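Local coordinates for protein acetyl-CoA acetyltransferase (Mycobacterium smegmatis, PDB 4EGV) that is a monomeric thiolase-like protein of type 1 that probably acts as an acyltransferase, its actual reaction remaining uncertain, at residues D452-I457 with R476-S481; P443-T448 with G480-A485. One frame throughout, in Å; residues are numbered along the deposited sequence.

Contact 1: residues D452-I457 with R476-S481; sequences DGTGTI and RLDDGS
T456 and R476 face each other as an antiparallel hydrogen-bonded pair and exchange both backbone bonds. T456 N gives its hydrogen to R476 O at 2.9 Å, and R476 N returns one to T456 O at 2.8 Å; each donor lies in the plane of the carbonyl it meets. T456 CB and R476 CB stand 4.4 Å apart on one face of the sheet. From there the arginine chain, bent at chi2, leads off to a salt bridge from NE to E458. One residue before T456, G455 has no side chain and lets the segment 476-481 pack closely, its CA resting against R476 O. L477 reaches back with CD2, 3.2 Å from T454 O, while D478 OD2 grazes T454 CG2, the two side chains crossing obliquely. Behind these residues the chain turns: L477 N bonds to S481 O, and G480, with its positive phi of 85°, lets the backbone round the bend. On its other edge strand 453-463 pairs through G453 and G455 with V508 and I506. This is the second turn of a beta-meander, where the chain leaves strand 470-476 and returns as 482-487, consistent with an OB-like domain.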
ATOM      1  N   ASP A 452      -3.122  30.251 -17.771  1.00 63.96           N
ATOM      2  CA  ASP A 452      -2.462  31.483 -18.175  1.00 63.98           C
ATOM      3  C   ASP A 452      -2.854  32.610 -17.212  1.00 63.52           C
ATOM      4  O   ASP A 452      -3.947  33.161 -17.312  1.00 63.55           O
ATOM      5  CB  ASP A 452      -2.887  31.839 -19.614  1.00 64.33           C
ATOM      6  CG  ASP A 452      -2.002  32.914 -20.260  1.00 65.51           C
ATOM      7  OD1 ASP A 452      -1.036  33.397 -19.617  1.00 65.74           O
ATOM      8  OD2 ASP A 452      -2.276  33.266 -21.429  1.00 65.49           O
ATOM      9  N   GLY A 453      -1.976  32.962 -16.281  1.00 62.80           N
ATOM     10  CA  GLY A 453      -2.280  34.063 -15.388  1.00 62.04           C
ATOM     11  C   GLY A 453      -1.554  33.983 -14.071  1.00 61.61           C
ATOM     12  O   GLY A 453      -0.439  33.491 -13.996  1.00 61.30           O
ATOM     13  N   THR A 454      -2.195  34.487 -13.029  1.00 61.25           N
ATOM     14  CA  THR A 454      -1.591  34.538 -11.717  1.00 60.76           C
ATOM     15  C   THR A 454      -2.286  33.536 -10.782  1.00 59.76           C
ATOM     16  O   THR A 454      -3.522  33.432 -10.749  1.00 59.77           O
ATOM     17  CB  THR A 454      -1.576  35.997 -11.143  1.00 61.05           C
ATOM     18  OG1 THR A 454      -0.852  36.013  -9.907  1.00 61.56           O
ATOM     19  CG2 THR A 454      -2.998  36.562 -10.921  1.00 62.05           C
ATOM     20  N   GLY A 455      -1.477  32.801 -10.029  1.00 58.56           N
ATOM     21  CA  GLY A 455      -1.979  31.728  -9.209  1.00 56.89           C
ATOM     22  C   GLY A 455      -1.253  31.596  -7.906  1.00 55.68           C
ATOM     23  O   GLY A 455      -0.261  32.257  -7.668  1.00 55.53           O
ATOM     24  N   THR A 456      -1.785  30.723  -7.062  1.00 54.79           N
ATOM     25  CA  THR A 456      -1.233  30.398  -5.738  1.00 53.52           C
ATOM     26  C   THR A 456      -0.714  28.947  -5.730  1.00 52.04           C
ATOM     27  O   THR A 456      -1.329  28.048  -6.307  1.00 51.46           O
ATOM     28  CB  THR A 456      -2.323  30.623  -4.602  1.00 53.99           C
ATOM     29  OG1 THR A 456      -2.828  31.963  -4.668  1.00 53.19           O
ATOM     30  CG2 THR A 456      -1.774  30.352  -3.166  1.00 54.66           C
ATOM     31  N   ILE A 457       0.435  28.742  -5.089  1.00 50.45           N
ATOM     32  CA  ILE A 457       0.988  27.408  -4.876  1.00 48.73           C
ATOM     33  C   ILE A 457       0.139  26.637  -3.841  1.00 48.18           C
ATOM     34  O   ILE A 457      -0.033  27.093  -2.713  1.00 47.85           O
ATOM     35  CB  ILE A 457       2.450  27.494  -4.444  1.00 48.22           C
ATOM     36  CG1 ILE A 457       3.290  28.037  -5.591  1.00 47.09           C
ATOM     37  CG2 ILE A 457       2.946  26.146  -4.035  1.00 48.09           C
ATOM     38  CD1 ILE A 457       4.722  28.269  -5.254  1.00 44.42           C
ATOM     39  N   ARG A 476      -3.445  27.050  -7.817  1.00 54.26           N
ATOM     40  CA  ARG A 476      -4.824  27.414  -7.782  1.00 56.41           C
ATOM     41  C   ARG A 476      -4.861  28.676  -8.553  1.00 57.96           C
ATOM     42  O   ARG A 476      -3.934  29.428  -8.503  1.00 58.71           O
ATOM     43  CB  ARG A 476      -5.171  27.803  -6.371  1.00 56.36           C
ATOM     44  CG  ARG A 476      -5.974  26.873  -5.570  1.00 56.34           C
ATOM     45  CD  ARG A 476      -6.760  25.879  -6.323  1.00 55.43           C
ATOM     46  NE  ARG A 476      -7.089  24.848  -5.374  1.00 56.04           N
ATOM     47  CZ  ARG A 476      -8.306  24.532  -5.001  1.00 55.71           C
ATOM     48  NH1 ARG A 476      -9.338  25.120  -5.549  1.00 56.34           N
ATOM     49  NH2 ARG A 476      -8.484  23.627  -4.092  1.00 53.42           N
ATOM     50  N   LEU A 477      -5.948  28.982  -9.218  1.00 59.33           N
ATOM     51  CA  LEU A 477      -6.102  30.341  -9.707  1.00 60.82           C
ATOM     52  C   LEU A 477      -7.025  31.213  -8.851  1.00 62.01           C
ATOM     53  O   LEU A 477      -7.366  30.877  -7.735  1.00 62.05           O
ATOM     54  CB  LEU A 477      -6.586  30.336 -11.128  1.00 60.02           C
ATOM     55  CG  LEU A 477      -5.576  29.790 -12.084  1.00 59.40           C
ATOM     56  CD1 LEU A 477      -6.286  29.450 -13.305  1.00 58.68           C
ATOM     57  CD2 LEU A 477      -4.567  30.817 -12.347  1.00 59.03           C
ATOM     58  N   ASP A 478      -7.429  32.342  -9.408  1.00 63.26           N
ATOM     59  CA  ASP A 478      -8.428  33.177  -8.801  1.00 63.97           C
ATOM     60  C   ASP A 478      -9.768  32.473  -8.955  1.00 63.46           C
ATOM     61  O   ASP A 478     -10.512  32.332  -8.024  1.00 63.17           O
ATOM     62  CB  ASP A 478      -8.440  34.521  -9.496  1.00 64.80           C
ATOM     63  CG  ASP A 478      -7.170  35.306  -9.281  1.00 66.94           C
ATOM     64  OD1 ASP A 478      -6.577  35.191  -8.213  1.00 67.68           O
ATOM     65  OD2 ASP A 478      -6.773  36.063 -10.177  1.00 68.68           O
ATOM     66  N   ASP A 479     -10.051  32.022 -10.157  1.00 62.65           N
ATOM     67  CA  ASP A 479     -11.189  31.153 -10.459  1.00 61.80           C
ATOM     68  C   ASP A 479     -11.369  29.964  -9.462  1.00 61.49           C
ATOM     69  O   ASP A 479     -12.448  29.403  -9.345  1.00 61.27           O
ATOM     70  CB  ASP A 479     -10.889  30.650 -11.893  1.00 62.03           C
ATOM     71  CG  ASP A 479     -12.120  30.193 -12.695  1.00 62.30           C
ATOM     72  OD1 ASP A 479     -13.299  30.394 -12.327  1.00 62.12           O
ATOM     73  OD2 ASP A 479     -11.871  29.619 -13.769  1.00 61.49           O
ATOM     74  N   GLY A 480     -10.292  29.569  -8.781  1.00 60.80           N
ATOM     75  CA  GLY A 480     -10.299  28.423  -7.865  1.00 59.43           C
ATOM     76  C   GLY A 480     -10.073  27.048  -8.489  1.00 58.46           C
ATOM     77  O   GLY A 480     -10.081  26.041  -7.782  1.00 58.00           O
ATOM     78  N   SER A 481      -9.882  26.997  -9.806  1.00 57.33           N
ATOM     79  CA  SER A 481      -9.549  25.739 -10.475  1.00 56.03           C
ATOM     80  C   SER A 481      -8.034  25.434 -10.377  1.00 55.21           C
ATOM     81  O   SER A 481      -7.248  26.348 -10.349  1.00 55.11           O
ATOM     82  CB  SER A 481     -10.012  25.779 -11.929  1.00 55.96           C
ATOM     83  OG  SER A 481      -9.331  26.785 -12.633  1.00 54.81           O
TER

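Contact 2: residues P443-T448 with G480-A485; sequences PKVAIT and GSRFLA
V445 lies over one face of the R482 guanidinium, its CG1 3.8 Å above the plane and offset toward the rim. The two side chains cross at about a right angle, and V445 CB comes within 4.0 Å of R482 NH1. An extended run from CG to NE carries the arginine head under the valine, where its nitrogens have polar partners of their own: NE makes a salt bridge to E458, and NH1 bonds to the carbonyls of L308 and R310. The charged group is thus held by its hydrogen bonds while the valine covers it with hydrocarbon. R482 also uses its backbone in both directions, as donor from N to A446 O at 2.8 Å and as acceptor at O from T448 N at 3.0 Å, the latter bond nearly along the C=O axis. Together they form a single bridge centred on I447, by which the loop before strand 453-463 crosses the start of 482-487 obliquely, an outermost strand of the five-stranded antiparallel sheet in the additional C-terminal domain of this thiolase-like protein. I447 CA adds a CA-H...O contact to the same R482 oxygen. Beyond the bridge, S481 OG, in the crowded position between its backbone N and carbonyl carbon (chi1 63°), donates to T448 OG1. F483 sets its CB 3.5 Å from T448 O, and its ring goes on to pack against I506 and V508.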
ATOM      1  N   PRO A 443     -18.388  16.412  -4.928  1.00 66.28           N
ATOM      2  CA  PRO A 443     -17.964  17.323  -6.004  1.00 66.07           C
ATOM      3  C   PRO A 443     -16.469  17.190  -6.294  1.00 65.52           C
ATOM      4  O   PRO A 443     -15.678  16.950  -5.381  1.00 64.91           O
ATOM      5  CB  PRO A 443     -18.299  18.727  -5.451  1.00 66.09           C
ATOM      6  CG  PRO A 443     -19.212  18.501  -4.317  1.00 66.06           C
ATOM      7  CD  PRO A 443     -18.960  17.137  -3.777  1.00 66.05           C
ATOM      8  N   LYS A 444     -16.107  17.328  -7.564  1.00 65.20           N
ATOM      9  CA  LYS A 444     -14.716  17.274  -7.985  1.00 64.96           C
ATOM     10  C   LYS A 444     -14.208  18.698  -8.181  1.00 64.26           C
ATOM     11  O   LYS A 444     -14.933  19.528  -8.712  1.00 63.99           O
ATOM     12  CB  LYS A 444     -14.592  16.454  -9.274  1.00 65.12           C
ATOM     13  CG  LYS A 444     -15.139  15.016  -9.158  1.00 66.84           C
ATOM     14  CD  LYS A 444     -14.855  14.199 -10.424  1.00 70.02           C
ATOM     15  CE  LYS A 444     -15.974  14.287 -11.487  1.00 70.74           C
ATOM     16  NZ  LYS A 444     -16.695  12.983 -11.554  1.00 69.09           N
ATOM     17  N   VAL A 445     -12.984  18.978  -7.723  1.00 63.60           N
ATOM     18  CA  VAL A 445     -12.295  20.266  -7.952  1.00 62.58           C
ATOM     19  C   VAL A 445     -12.002  20.427  -9.450  1.00 62.23           C
ATOM     20  O   VAL A 445     -11.662  19.452 -10.129  1.00 61.88           O
ATOM     21  CB  VAL A 445     -10.991  20.376  -7.110  1.00 62.40           C
ATOM     22  CG1 VAL A 445     -10.239  21.649  -7.391  1.00 62.28           C
ATOM     23  CG2 VAL A 445     -11.267  20.256  -5.641  1.00 61.74           C
ATOM     24  N   ALA A 446     -12.177  21.647  -9.958  1.00 61.96           N
ATOM     25  CA  ALA A 446     -12.084  21.922 -11.395  1.00 61.88           C
ATOM     26  C   ALA A 446     -10.632  22.126 -11.828  1.00 61.62           C
ATOM     27  O   ALA A 446      -9.828  22.630 -11.064  1.00 61.38           O
ATOM     28  CB  ALA A 446     -12.950  23.127 -11.773  1.00 61.81           C
ATOM     29  N   ILE A 447     -10.307  21.700 -13.045  1.00 61.52           N
ATOM     30  CA  ILE A 447      -8.945  21.776 -13.594  1.00 61.52           C
ATOM     31  C   ILE A 447      -8.948  22.665 -14.861  1.00 61.76           C
ATOM     32  O   ILE A 447      -9.819  22.536 -15.728  1.00 61.23           O
ATOM     33  CB  ILE A 447      -8.362  20.348 -13.945  1.00 61.34           C
ATOM     34  CG1 ILE A 447      -8.529  19.371 -12.774  1.00 60.97           C
ATOM     35  CG2 ILE A 447      -6.891  20.435 -14.348  1.00 60.63           C
ATOM     36  CD1 ILE A 447      -8.848  17.957 -13.190  1.00 60.24           C
ATOM     37  N   THR A 448      -7.997  23.586 -14.936  1.00 62.11           N
ATOM     38  CA  THR A 448      -7.732  24.303 -16.164  1.00 62.74           C
ATOM     39  C   THR A 448      -6.408  23.767 -16.680  1.00 63.40           C
ATOM     40  O   THR A 448      -5.357  24.066 -16.108  1.00 63.41           O
ATOM     41  CB  THR A 448      -7.600  25.831 -15.929  1.00 62.79           C
ATOM     42  OG1 THR A 448      -8.603  26.268 -15.002  1.00 62.05           O
ATOM     43  CG2 THR A 448      -7.725  26.615 -17.253  1.00 62.22           C
ATOM     44  N   GLY A 480     -10.292  29.569  -8.781  1.00 60.80           N
ATOM     45  CA  GLY A 480     -10.299  28.423  -7.865  1.00 59.43           C
ATOM     46  C   GLY A 480     -10.073  27.048  -8.489  1.00 58.46           C
ATOM     47  O   GLY A 480     -10.081  26.041  -7.782  1.00 58.00           O
ATOM     48  N   SER A 481      -9.882  26.997  -9.806  1.00 57.33           N
ATOM     49  CA  SER A 481      -9.549  25.739 -10.475  1.00 56.03           C
ATOM     50  C   SER A 481      -8.034  25.434 -10.377  1.00 55.21           C
ATOM     51  O   SER A 481      -7.248  26.348 -10.349  1.00 55.11           O
ATOM     52  CB  SER A 481     -10.012  25.779 -11.929  1.00 55.96           C
ATOM     53  OG  SER A 481      -9.331  26.785 -12.633  1.00 54.81           O
ATOM     54  N   ARG A 482      -7.636  24.155 -10.318  1.00 54.03           N
ATOM     55  CA  ARG A 482      -6.212  23.755 -10.220  1.00 52.46           C
ATOM     56  C   ARG A 482      -5.504  23.621 -11.574  1.00 51.67           C
ATOM     57  O   ARG A 482      -6.132  23.467 -12.631  1.00 51.24           O
ATOM     58  CB  ARG A 482      -6.066  22.432  -9.470  1.00 52.39           C
ATOM     59  CG  ARG A 482      -6.151  22.523  -7.951  1.00 51.70           C
ATOM     60  CD  ARG A 482      -6.165  21.131  -7.364  1.00 49.67           C
ATOM     61  NE  ARG A 482      -6.401  21.130  -5.935  1.00 47.89           N
ATOM     62  CZ  ARG A 482      -6.986  20.143  -5.245  1.00 46.50           C
ATOM     63  NH1 ARG A 482      -7.445  19.046  -5.824  1.00 45.12           N
ATOM     64  NH2 ARG A 482      -7.120  20.257  -3.941  1.00 45.49           N
ATOM     65  N   PHE A 483      -4.183  23.674 -11.514  1.00 50.70           N
ATOM     66  CA  PHE A 483      -3.323  23.420 -12.668  1.00 49.96           C
ATOM     67  C   PHE A 483      -1.991  22.845 -12.188  1.00 49.58           C
ATOM     68  O   PHE A 483      -1.660  22.889 -11.001  1.00 49.22           O
ATOM     69  CB  PHE A 483      -3.073  24.706 -13.483  1.00 49.74           C
ATOM     70  CG  PHE A 483      -2.317  25.773 -12.721  1.00 48.74           C
ATOM     71  CD1 PHE A 483      -0.932  25.856 -12.798  1.00 47.91           C
ATOM     72  CD2 PHE A 483      -2.998  26.684 -11.904  1.00 47.30           C
ATOM     73  CE1 PHE A 483      -0.239  26.835 -12.068  1.00 48.15           C
ATOM     74  CE2 PHE A 483      -2.330  27.659 -11.176  1.00 46.96           C
ATOM     75  CZ  PHE A 483      -0.959  27.750 -11.252  1.00 47.78           C
ATOM     76  N   LEU A 484      -1.225  22.344 -13.142  1.00 49.30           N
ATOM     77  CA  LEU A 484       0.128  21.858 -12.922  1.00 48.89           C
ATOM     78  C   LEU A 484       1.148  22.775 -13.602  1.00 49.00           C
ATOM     79  O   LEU A 484       0.854  23.379 -14.631  1.00 48.45           O
ATOM     80  CB  LEU A 484       0.252  20.432 -13.477  1.00 48.65           C
ATOM     81  CG  LEU A 484      -0.137  19.267 -12.594  1.00 47.25           C
ATOM     82  CD1 LEU A 484      -0.250  18.068 -13.442  1.00 46.00           C
ATOM     83  CD2 LEU A 484       0.945  19.123 -11.575  1.00 46.80           C
ATOM     84  N   ALA A 485       2.338  22.880 -13.020  1.00 49.48           N
ATOM     85  CA  ALA A 485       3.425  23.592 -13.674  1.00 50.28           C
ATOM     86  C   ALA A 485       4.801  23.024 -13.330  1.00 51.27           C
ATOM     87  O   ALA A 485       5.032  22.483 -12.238  1.00 51.26           O
ATOM     88  CB  ALA A 485       3.364  25.070 -13.376  1.00 49.86           C
TER

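The centres of contacts 1 and 2 lie about 9 Å apart, and both contacts reach the five-stranded antiparallel sheet of the additional C-terminal domain. Along the chain 443-448 comes first, then 452-457; 452-457 meets 476-481 and 443-448 meets 480-485, two overlapping segments that share G480 and S481. One connection between neighbouring strands therefore has strand 453-463 beside its start and the incoming loop beside its end. The contacts also touch directly: F483 packs on R476 and L477, and E458 makes salt bridges to both R476 and R482, tying the two arginines to one carboxylate. R482 further joins this corner of the sheet to the loop following strand 294-303 of the large mixed sheet.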